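Local coordinates for uncharacterized protein (Paraburkholderia phytofirmans, PDB 5T11) that is an oligomeric periplasmic lipoprotein, PelC, that probably guides Pel polysaccharide on its way out across the outer membrane, at residues Asp19-Thr30 with Ala88-Trp99; Val110-Ile118 with Ala145-Leu156. The protein carries 1 engineered substitution. All coordinates share one frame; numbering follows the deposited sequence.

Contacts 1 and 2 hold one mixed sheet of a dodecamer subunit in two ways: the first pairs its strands, the second covers one of its faces. In contact 1, strands 21-28 and 90-99 run parallel and are joined by backbone hydrogen bonds, with a salt bridge at one end. In contact 2, strand 109-119 receives helix 141-152 and the turn after it through apolar side chains. Both are largely buried, although Arg89 and Ser25 bring contact 1 to the surface. Strands 90-99 and 109-119 are neighbours, so the contacts touch: Glu97 OE2 lies 2.6 Å from Thr114 OG1, probably hydrogen-bonded.

Contact 1 (Asp19-Thr30 with Ala88-Trp99); sequences DKVAVVSIANYT and ARYVLSGAVEEW
The Tyr90 ring is met from two directions: Asp19 OD2 lies at its edge, in the ring plane and 3.9 Å from CE2, while CG of the adjacent Arg89 sits over one face, displaced toward the rim. The Asp19 carboxylate stands steeply to this ring and almost perpendicular, at 87°, to the Arg89 guanidinium, whose NH1 gives a 2.7 Å salt bridge to OD1 on its syn side. Arg89 reaches it with CG anti to the backbone N (chi1 -166°) and an extended chain. The other carboxylate oxygen, OD2, is hydrogen-bonded by the backbone N of Ala16. At the far end the Tyr29 ring leans obliquely on Ala95, CE2 to CB 3.5 Å; both residues also pack on a second subunit.

Strand 21-28 lies between parallel neighbours 55-57 and 90-99 inside the mixed sheet. Lys20 O accepts from both Arg89 N and Tyr90 N; the ladder then continues through Ala22, Leu92 and Val24. It is disturbed around Ser25, where Ser93 OG lies 3.3 Å from both Val24 O and Ser25 O, weakly bonded at most, and resumes with Ala27 N to Gly94 O at 3.0 Å. Beyond it Asn28 OD1 closes an Asx turn on Thr30 N and also takes the Thr30 hydroxyl. Ala22, Val24 and Val91 pack on helix 78-85; on the other face Val21 touches helix 35-49 and Ile26 CG2 meets Val96 CG2 at 3.8 Å.

Backbone bonding, interrupted around Ser25, thus supplies the pairing in the sheet interior, and the charge pair, which would probably help hold Asp19 ionised, sits where the two strands begin.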
loop_
_atom_site.group_PDB
_atom_site.type_symbol
_atom_site.label_atom_id
_atom_site.label_comp_id
_atom_site.label_asym_id
_atom_site.label_seq_id
_atom_site.Cartn_x
_atom_site.Cartn_y
_atom_site.Cartn_z
ATOM N N ASP B 19 -52.041 -23.684 2.819
ATOM C CA ASP B 19 -50.952 -24.454 2.227
ATOM C C ASP B 19 -49.667 -24.157 2.988
ATOM O O ASP B 19 -49.200 -23.015 2.990
ATOM C CB ASP B 19 -50.774 -24.103 0.751
ATOM C CG ASP B 19 -51.869 -24.669 -0.132
ATOM O OD1 ASP B 19 -52.486 -25.688 0.244
ATOM O OD2 ASP B 19 -52.097 -24.093 -1.223
ATOM N N LYS B 20 -49.087 -25.177 3.623
ATOM C CA LYS B 20 -47.843 -25.001 4.368
ATOM C C LYS B 20 -46.669 -24.976 3.396
ATOM O O LYS B 20 -46.492 -25.901 2.600
ATOM C CB LYS B 20 -47.676 -26.108 5.404
ATOM C CG LYS B 20 -48.912 -26.278 6.276
ATOM C CD LYS B 20 -48.644 -27.041 7.563
ATOM C CE LYS B 20 -49.832 -26.898 8.510
ATOM N NZ LYS B 20 -50.282 -25.473 8.622
ATOM N N VAL B 21 -45.874 -23.916 3.459
ATOM C CA VAL B 21 -44.725 -23.717 2.581
ATOM C C VAL B 21 -43.467 -23.653 3.434
ATOM O O VAL B 21 -43.402 -22.881 4.398
ATOM C CB VAL B 21 -44.867 -22.432 1.747
ATOM C CG1 VAL B 21 -43.618 -22.199 0.889
ATOM C CG2 VAL B 21 -46.128 -22.483 0.907
ATOM N N ALA B 22 -42.470 -24.453 3.076
ATOM C CA ALA B 22 -41.146 -24.362 3.673
ATOM C C ALA B 22 -40.222 -23.622 2.715
ATOM O O ALA B 22 -40.200 -23.924 1.518
ATOM C CB ALA B 22 -40.583 -25.750 3.985
ATOM N N VAL B 23 -39.484 -22.643 3.239
ATOM C CA VAL B 23 -38.438 -21.957 2.477
ATOM C C VAL B 23 -37.124 -22.668 2.767
ATOM O O VAL B 23 -36.720 -22.798 3.928
ATOM C CB VAL B 23 -38.356 -20.466 2.833
ATOM C CG1 VAL B 23 -37.155 -19.811 2.132
ATOM C CG2 VAL B 23 -39.669 -19.762 2.485
ATOM N N VAL B 24 -36.476 -23.153 1.713
ATOM C CA VAL B 24 -35.321 -24.032 1.824
ATOM C C VAL B 24 -34.154 -23.409 1.063
ATOM O O VAL B 24 -34.308 -23.020 -0.101
ATOM C CB VAL B 24 -35.645 -25.434 1.275
ATOM C CG1 VAL B 24 -34.391 -26.157 0.838
ATOM C CG2 VAL B 24 -36.403 -26.243 2.307
ATOM N N SER B 25 -33.002 -23.317 1.734
ATOM C CA SER B 25 -31.676 -23.045 1.180
ATOM C C SER B 25 -31.687 -22.326 -0.158
ATOM O O SER B 25 -31.672 -22.955 -1.222
ATOM C CB SER B 25 -30.883 -24.341 1.032
ATOM O OG SER B 25 -31.425 -25.143 -0.002
ATOM N N ILE B 26 -31.731 -21.006 -0.108
ATOM C CA ILE B 26 -31.519 -20.192 -1.291
ATOM C C ILE B 26 -30.017 -20.024 -1.479
ATOM O O ILE B 26 -29.331 -19.492 -0.601
ATOM C CB ILE B 26 -32.233 -18.845 -1.157
ATOM C CG1 ILE B 26 -33.755 -19.114 -1.089
ATOM C CG2 ILE B 26 -31.797 -17.904 -2.288
ATOM C CD1 ILE B 26 -34.633 -17.883 -0.979
ATOM N N ALA B 27 -29.503 -20.508 -2.609
ATOM C CA ALA B 27 -28.068 -20.537 -2.856
ATOM C C ALA B 27 -27.525 -19.121 -3.038
ATOM O O ALA B 27 -28.220 -18.211 -3.501
ATOM C CB ALA B 27 -27.756 -21.392 -4.089
ATOM N N ASN B 28 -26.275 -18.925 -2.643
ATOM C CA ASN B 28 -25.654 -17.608 -2.732
ATOM C C ASN B 28 -24.549 -17.686 -3.772
ATOM O O ASN B 28 -23.490 -18.286 -3.525
ATOM C CB ASN B 28 -25.124 -17.141 -1.371
ATOM C CG ASN B 28 -24.571 -15.702 -1.421
ATOM O OD1 ASN B 28 -24.679 -15.013 -2.445
ATOM N ND2 ASN B 28 -23.983 -15.252 -0.317
ATOM N N TYR B 29 -24.798 -17.100 -4.942
ATOM C CA TYR B 29 -23.793 -17.066 -5.995
ATOM C C TYR B 29 -23.082 -15.724 -6.074
ATOM O O TYR B 29 -22.385 -15.455 -7.053
ATOM C CB TYR B 29 -24.424 -17.429 -7.338
ATOM C CG TYR B 29 -24.979 -18.840 -7.353
ATOM C CD1 TYR B 29 -24.362 -19.859 -6.630
ATOM C CD2 TYR B 29 -26.137 -19.155 -8.070
ATOM C CE1 TYR B 29 -24.877 -21.155 -6.634
ATOM C CE2 TYR B 29 -26.651 -20.447 -8.073
ATOM C CZ TYR B 29 -26.017 -21.431 -7.352
ATOM O OH TYR B 29 -26.517 -22.704 -7.358
ATOM N N THR B 30 -23.243 -14.881 -5.069
ATOM C CA THR B 30 -22.567 -13.600 -5.019
ATOM C C THR B 30 -21.436 -13.669 -4.011
ATOM O O THR B 30 -21.277 -14.636 -3.262
ATOM C CB THR B 30 -23.534 -12.487 -4.611
ATOM O OG1 THR B 30 -23.667 -12.492 -3.176
ATOM C CG2 THR B 30 -24.915 -12.724 -5.248
ATOM N N ALA B 88 -44.978 -29.776 5.033
ATOM C CA ALA B 88 -45.153 -28.719 4.046
ATOM C C ALA B 88 -45.778 -29.273 2.774
ATOM O O ALA B 88 -45.446 -30.371 2.320
ATOM C CB ALA B 88 -43.804 -28.065 3.715
ATOM N N ARG B 89 -46.688 -28.501 2.187
ATOM C CA ARG B 89 -47.200 -28.879 0.878
ATOM C C ARG B 89 -46.259 -28.450 -0.248
ATOM O O ARG B 89 -46.150 -29.159 -1.257
ATOM C CB ARG B 89 -48.599 -28.295 0.669
ATOM C CG ARG B 89 -49.351 -28.919 -0.510
ATOM C CD ARG B 89 -50.746 -28.339 -0.637
ATOM N NE ARG B 89 -51.419 -28.767 -1.862
ATOM C CZ ARG B 89 -52.673 -28.448 -2.167
ATOM N NH1 ARG B 89 -53.388 -27.702 -1.333
ATOM N NH2 ARG B 89 -53.214 -28.873 -3.300
ATOM N N TYR B 90 -45.579 -27.308 -0.101
ATOM C CA TYR B 90 -44.630 -26.821 -1.105
ATOM C C TYR B 90 -43.326 -26.378 -0.451
ATOM O O TYR B 90 -43.289 -26.009 0.726
ATOM C CB TYR B 90 -45.184 -25.635 -1.908
ATOM C CG TYR B 90 -46.488 -25.890 -2.619
ATOM C CD1 TYR B 90 -46.526 -26.631 -3.794
ATOM C CD2 TYR B 90 -47.680 -25.380 -2.125
ATOM C CE1 TYR B 90 -47.719 -26.866 -4.451
ATOM C CE2 TYR B 90 -48.879 -25.606 -2.779
ATOM C CZ TYR B 90 -48.892 -26.353 -3.943
ATOM O OH TYR B 90 -50.078 -26.591 -4.609
ATOM N N VAL B 91 -42.255 -26.402 -1.247
ATOM C CA VAL B 91 -40.954 -25.862 -0.868
ATOM C C VAL B 91 -40.617 -24.725 -1.826
ATOM O O VAL B 91 -40.749 -24.878 -3.049
ATOM C CB VAL B 91 -39.849 -26.935 -0.893
ATOM C CG1 VAL B 91 -38.481 -26.296 -0.979
ATOM C CG2 VAL B 91 -39.912 -27.777 0.346
ATOM N N LEU B 92 -40.213 -23.586 -1.272
ATOM C CA LEU B 92 -39.681 -22.477 -2.049
ATOM C C LEU B 92 -38.166 -22.510 -1.916
ATOM O O LEU B 92 -37.636 -22.457 -0.800
ATOM C CB LEU B 92 -40.232 -21.131 -1.574
ATOM C CG LEU B 92 -39.706 -19.950 -2.409
ATOM C CD1 LEU B 92 -40.459 -19.864 -3.725
ATOM C CD2 LEU B 92 -39.736 -18.598 -1.669
ATOM N N SER B 93 -37.482 -22.657 -3.044
ATOM C CA SER B 93 -36.034 -22.624 -3.116
ATOM C C SER B 93 -35.642 -21.610 -4.188
ATOM O O SER B 93 -36.496 -20.929 -4.764
ATOM C CB SER B 93 -35.466 -24.016 -3.417
ATOM O OG SER B 93 -34.065 -24.040 -3.204
ATOM N N GLY B 94 -34.350 -21.514 -4.464
ATOM C CA GLY B 94 -33.887 -20.608 -5.499
ATOM C C GLY B 94 -32.415 -20.283 -5.312
ATOM O O GLY B 94 -31.681 -21.028 -4.662
ATOM N N ALA B 95 -32.010 -19.156 -5.901
ATOM C CA ALA B 95 -30.620 -18.722 -5.856
ATOM C C ALA B 95 -30.532 -17.213 -6.040
ATOM O O ALA B 95 -31.365 -16.595 -6.720
ATOM C CB ALA B 95 -29.777 -19.419 -6.928
ATOM N N VAL B 96 -29.495 -16.633 -5.441
ATOM C CA VAL B 96 -29.169 -15.224 -5.613
ATOM C C VAL B 96 -27.998 -15.126 -6.592
ATOM O O VAL B 96 -26.901 -15.633 -6.321
ATOM C CB VAL B 96 -28.849 -14.562 -4.265
ATOM C CG1 VAL B 96 -28.509 -13.093 -4.452
ATOM C CG2 VAL B 96 -30.056 -14.734 -3.296
ATOM N N GLU B 97 -28.245 -14.508 -7.751
ATOM C CA GLU B 97 -27.220 -14.308 -8.773
ATOM C C GLU B 97 -26.472 -12.995 -8.611
ATOM O O GLU B 97 -25.347 -12.865 -9.114
ATOM C CB GLU B 97 -27.845 -14.352 -10.183
ATOM C CG GLU B 97 -28.357 -15.743 -10.600
ATOM C CD GLU B 97 -29.738 -16.060 -10.040
ATOM O OE1 GLU B 97 -30.545 -15.112 -9.875
ATOM O OE2 GLU B 97 -30.015 -17.251 -9.751
ATOM N N GLU B 98 -27.062 -12.020 -7.924
ATOM C CA GLU B 98 -26.416 -10.729 -7.739
ATOM C C GLU B 98 -27.081 -10.026 -6.571
ATOM O O GLU B 98 -28.307 -10.087 -6.411
ATOM C CB GLU B 98 -26.507 -9.874 -9.011
ATOM C CG GLU B 98 -25.906 -8.493 -8.873
ATOM C CD GLU B 98 -25.535 -7.864 -10.228
ATOM O OE1 GLU B 98 -26.371 -7.910 -11.168
ATOM O OE2 GLU B 98 -24.400 -7.315 -10.343
ATOM N N TRP B 99 -26.272 -9.355 -5.766
ATOM C CA TRP B 99 -26.734 -8.727 -4.536
ATOM C C TRP B 99 -25.614 -7.844 -4.007
ATOM O O TRP B 99 -24.893 -8.238 -3.082
ATOM C CB TRP B 99 -27.113 -9.806 -3.523
ATOM C CG TRP B 99 -27.863 -9.385 -2.265
ATOM C CD1 TRP B 99 -27.367 -8.678 -1.200
ATOM C CD2 TRP B 99 -29.217 -9.742 -1.911
ATOM N NE1 TRP B 99 -28.334 -8.547 -0.224
ATOM C CE2 TRP B 99 -29.479 -9.181 -0.638
ATOM C CE3 TRP B 99 -30.238 -10.448 -2.564
ATOM C CZ2 TRP B 99 -30.722 -9.322 0.007
ATOM C CZ3 TRP B 99 -31.470 -10.589 -1.923
ATOM C CH2 TRP B 99 -31.693 -10.029 -0.644
#

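Contact 2 (Val110-Ile118 with Ala145-Leu156); sequences VVGVTFELI and ATSLIAKVLSPL
Phe115 meets the helix end with its CG anti to its own carbonyl carbon (chi1 -73°), and Leu153 takes the same first torsion (chi1 -62°), which brings its CD2 over one face of the ring. This CH-pi contact measures 4.0 Å from Leu153 CD2 to the ring centroid. Ile149 CG1 comes at the ring edge instead, 4.2 Å from CZ, and Val152 CG1 approaches CD2 obliquely at 3.6 Å, so three residues grip one aromatic group.

The packing is that of an alpha/beta layer: helix 141-152 lies against one side of the mixed sheet, and the axis of its 145-152 part passes 9.1 Å from that of strand 110-118 at a crossing angle of -30°. Every second residue of the strand, from Val111 to Leu117, faces the helix or, for Leu117, the 3-10 turn that follows it. Leu92 of the neighbouring strand and helix 35-49, which touches Ile149 and Leu153, extend the same apolar layer.

Toward the start of the strand, Val111 straddles two helix residues, CG1 on Leu148 CD2 at 3.7 Å and CG2 on the Ala145 methyl. Val113 CG2 and Leu148 CD2 meet tip to tip. At the other end Leu117 and Leu156 slide past each other in opposite directions, their CD2 atoms 4.1 Å apart.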
loop_
_atom_site.group_PDB
_atom_site.type_symbol
_atom_site.label_atom_id
_atom_site.label_comp_id
_atom_site.label_asym_id
_atom_site.label_seq_id
_atom_site.Cartn_x
_atom_site.Cartn_y
_atom_site.Cartn_z
ATOM N N VAL B 110 -27.813 -3.486 -7.031
ATOM C CA VAL B 110 -28.267 -4.390 -8.081
ATOM C C VAL B 110 -28.597 -5.742 -7.449
ATOM O O VAL B 110 -27.848 -6.242 -6.603
ATOM C CB VAL B 110 -27.210 -4.538 -9.202
ATOM C CG1 VAL B 110 -27.046 -3.232 -9.984
ATOM C CG2 VAL B 110 -25.877 -4.916 -8.611
ATOM N N VAL B 111 -29.714 -6.339 -7.869
ATOM C CA VAL B 111 -30.206 -7.600 -7.310
ATOM C C VAL B 111 -30.667 -8.516 -8.438
ATOM O O VAL B 111 -31.404 -8.087 -9.334
ATOM C CB VAL B 111 -31.372 -7.369 -6.326
ATOM C CG1 VAL B 111 -31.917 -8.707 -5.796
ATOM C CG2 VAL B 111 -30.926 -6.469 -5.164
ATOM N N GLY B 112 -30.240 -9.779 -8.389
ATOM C CA GLY B 112 -30.743 -10.809 -9.288
ATOM C C GLY B 112 -31.078 -12.069 -8.498
ATOM O O GLY B 112 -30.257 -12.503 -7.681
ATOM N N VAL B 113 -32.283 -12.639 -8.696
ATOM C CA VAL B 113 -32.772 -13.789 -7.934
ATOM C C VAL B 113 -33.565 -14.715 -8.850
ATOM O O VAL B 113 -34.257 -14.268 -9.770
ATOM C CB VAL B 113 -33.668 -13.382 -6.741
ATOM C CG1 VAL B 113 -32.884 -12.616 -5.706
ATOM C CG2 VAL B 113 -34.872 -12.567 -7.222
ATOM N N THR B 114 -33.467 -16.018 -8.582
ATOM C CA THR B 114 -34.313 -17.027 -9.209
ATOM C C THR B 114 -35.004 -17.825 -8.105
ATOM O O THR B 114 -34.408 -18.086 -7.054
ATOM C CB THR B 114 -33.492 -17.957 -10.122
ATOM O OG1 THR B 114 -32.319 -18.390 -9.420
ATOM C CG2 THR B 114 -33.059 -17.238 -11.412
ATOM N N PHE B 115 -36.262 -18.201 -8.330
ATOM C CA PHE B 115 -37.043 -18.958 -7.353
ATOM C C PHE B 115 -37.724 -20.139 -8.033
ATOM O O PHE B 115 -38.087 -20.066 -9.214
ATOM C CB PHE B 115 -38.141 -18.107 -6.682
ATOM C CG PHE B 115 -37.630 -17.094 -5.696
ATOM C CD1 PHE B 115 -37.283 -17.476 -4.399
ATOM C CD2 PHE B 115 -37.549 -15.747 -6.042
ATOM C CE1 PHE B 115 -36.814 -16.539 -3.483
ATOM C CE2 PHE B 115 -37.076 -14.805 -5.130
ATOM C CZ PHE B 115 -36.712 -15.202 -3.849
ATOM N N GLU B 116 -37.912 -21.224 -7.271
ATOM C CA GLU B 116 -38.695 -22.382 -7.694
ATOM C C GLU B 116 -39.628 -22.782 -6.560
ATOM O O GLU B 116 -39.236 -22.759 -5.387
ATOM C CB GLU B 116 -37.823 -23.611 -8.062
ATOM C CG GLU B 116 -36.815 -23.401 -9.165
ATOM C CD GLU B 116 -35.488 -22.865 -8.647
ATOM O OE1 GLU B 116 -35.068 -23.266 -7.539
ATOM O OE2 GLU B 116 -34.871 -22.038 -9.352
ATOM N N LEU B 117 -40.854 -23.160 -6.907
ATOM C CA LEU B 117 -41.793 -23.741 -5.958
ATOM C C LEU B 117 -41.939 -25.222 -6.276
ATOM O O LEU B 117 -42.339 -25.585 -7.392
ATOM C CB LEU B 117 -43.149 -23.038 -6.012
ATOM C CG LEU B 117 -44.097 -23.448 -4.882
ATOM C CD1 LEU B 117 -43.592 -22.863 -3.562
ATOM C CD2 LEU B 117 -45.519 -23.008 -5.176
ATOM N N ILE B 118 -41.635 -26.072 -5.300
ATOM C CA ILE B 118 -41.597 -27.518 -5.496
ATOM C C ILE B 118 -42.763 -28.168 -4.756
ATOM O O ILE B 118 -43.022 -27.854 -3.588
ATOM C CB ILE B 118 -40.248 -28.100 -5.042
ATOM C CG1 ILE B 118 -39.124 -27.548 -5.939
ATOM C CG2 ILE B 118 -40.286 -29.626 -5.078
ATOM C CD1 ILE B 118 -37.787 -27.401 -5.245
ATOM N N ALA B 145 -33.848 -5.082 -2.965
ATOM C CA ALA B 145 -34.074 -6.521 -2.847
ATOM C C ALA B 145 -35.482 -6.839 -2.333
ATOM O O ALA B 145 -36.144 -7.760 -2.835
ATOM C CB ALA B 145 -33.017 -7.134 -1.930
ATOM N N THR B 146 -35.960 -6.095 -1.330
ATOM C CA THR B 146 -37.259 -6.413 -0.751
ATOM C C THR B 146 -38.374 -6.115 -1.747
ATOM O O THR B 146 -39.287 -6.927 -1.942
ATOM C CB THR B 146 -37.481 -5.635 0.549
ATOM O OG1 THR B 146 -37.331 -4.233 0.288
ATOM C CG2 THR B 146 -36.481 -6.076 1.632
ATOM N N SER B 147 -38.306 -4.948 -2.388
ATOM C CA SER B 147 -39.282 -4.578 -3.409
ATOM C C SER B 147 -39.317 -5.596 -4.548
ATOM O O SER B 147 -40.395 -5.935 -5.054
ATOM C CB SER B 147 -38.949 -3.179 -3.934
ATOM O OG SER B 147 -39.941 -2.670 -4.801
ATOM N N LEU B 148 -38.148 -6.112 -4.956
ATOM C CA LEU B 148 -38.094 -7.013 -6.108
ATOM C C LEU B 148 -38.650 -8.393 -5.771
ATOM O O LEU B 148 -39.401 -8.986 -6.560
ATOM C CB LEU B 148 -36.655 -7.142 -6.614
ATOM C CG LEU B 148 -36.433 -8.216 -7.687
ATOM C CD1 LEU B 148 -37.165 -7.848 -8.986
ATOM C CD2 LEU B 148 -34.926 -8.463 -7.972
ATOM N N ILE B 149 -38.267 -8.926 -4.617
ATOM C CA ILE B 149 -38.762 -10.231 -4.209
ATOM C C ILE B 149 -40.275 -10.193 -4.029
ATOM O O ILE B 149 -40.982 -11.138 -4.409
ATOM C CB ILE B 149 -38.029 -10.688 -2.940
ATOM C CG1 ILE B 149 -36.600 -11.082 -3.309
ATOM C CG2 ILE B 149 -38.773 -11.861 -2.272
ATOM C CD1 ILE B 149 -35.614 -11.007 -2.172
ATOM N N ALA B 150 -40.801 -9.087 -3.487
ATOM C CA ALA B 150 -42.252 -8.927 -3.394
ATOM C C ALA B 150 -42.898 -9.023 -4.770
ATOM O O ALA B 150 -43.912 -9.710 -4.947
ATOM C CB ALA B 150 -42.606 -7.597 -2.724
ATOM N N LYS B 151 -42.307 -8.354 -5.766
ATOM C CA LYS B 151 -42.835 -8.428 -7.129
ATOM C C LYS B 151 -42.734 -9.854 -7.673
ATOM O O LYS B 151 -43.718 -10.418 -8.176
ATOM C CB LYS B 151 -42.075 -7.431 -8.022
ATOM C CG LYS B 151 -42.562 -7.309 -9.461
ATOM C CD LYS B 151 -43.962 -6.702 -9.519
ATOM C CE LYS B 151 -44.433 -6.450 -10.951
ATOM N NZ LYS B 151 -45.897 -6.183 -10.982
ATOM N N VAL B 152 -41.549 -10.466 -7.545
ATOM C CA VAL B 152 -41.295 -11.786 -8.119
ATOM C C VAL B 152 -42.239 -12.834 -7.527
ATOM O O VAL B 152 -42.736 -13.715 -8.242
ATOM C CB VAL B 152 -39.820 -12.178 -7.908
ATOM C CG1 VAL B 152 -39.614 -13.662 -8.188
ATOM C CG2 VAL B 152 -38.894 -11.323 -8.790
ATOM N N LEU B 153 -42.482 -12.773 -6.222
ATOM C CA LEU B 153 -43.307 -13.763 -5.536
ATOM C C LEU B 153 -44.786 -13.393 -5.504
ATOM O O LEU B 153 -45.585 -14.118 -4.890
ATOM C CB LEU B 153 -42.799 -13.977 -4.104
ATOM C CG LEU B 153 -41.366 -14.516 -3.955
ATOM C CD1 LEU B 153 -41.032 -14.781 -2.480
ATOM C CD2 LEU B 153 -41.147 -15.781 -4.796
ATOM N N SER B 154 -45.175 -12.298 -6.156
ATOM C CA SER B 154 -46.580 -11.903 -6.148
ATOM C C SER B 154 -47.547 -12.967 -6.682
ATOM O O SER B 154 -48.687 -13.007 -6.187
ATOM C CB SER B 154 -46.764 -10.590 -6.924
ATOM O OG SER B 154 -46.577 -10.782 -8.312
ATOM N N PRO B 155 -47.197 -13.827 -7.653
ATOM C CA PRO B 155 -48.158 -14.874 -8.052
ATOM C C PRO B 155 -48.402 -15.937 -6.981
ATOM O O PRO B 155 -49.340 -16.730 -7.135
ATOM C CB PRO B 155 -47.521 -15.487 -9.307
ATOM C CG PRO B 155 -46.520 -14.442 -9.796
ATOM C CD PRO B 155 -46.016 -13.809 -8.544
ATOM N N LEU B 156 -47.610 -15.992 -5.911
ATOM C CA LEU B 156 -47.849 -16.951 -4.837
ATOM C C LEU B 156 -48.730 -16.399 -3.720
ATOM O O LEU B 156 -48.874 -17.050 -2.679
ATOM C CB LEU B 156 -46.528 -17.435 -4.246
ATOM C CG LEU B 156 -45.524 -18.008 -5.252
ATOM C CD1 LEU B 156 -44.307 -18.557 -4.524
ATOM C CD2 LEU B 156 -46.169 -19.082 -6.111
#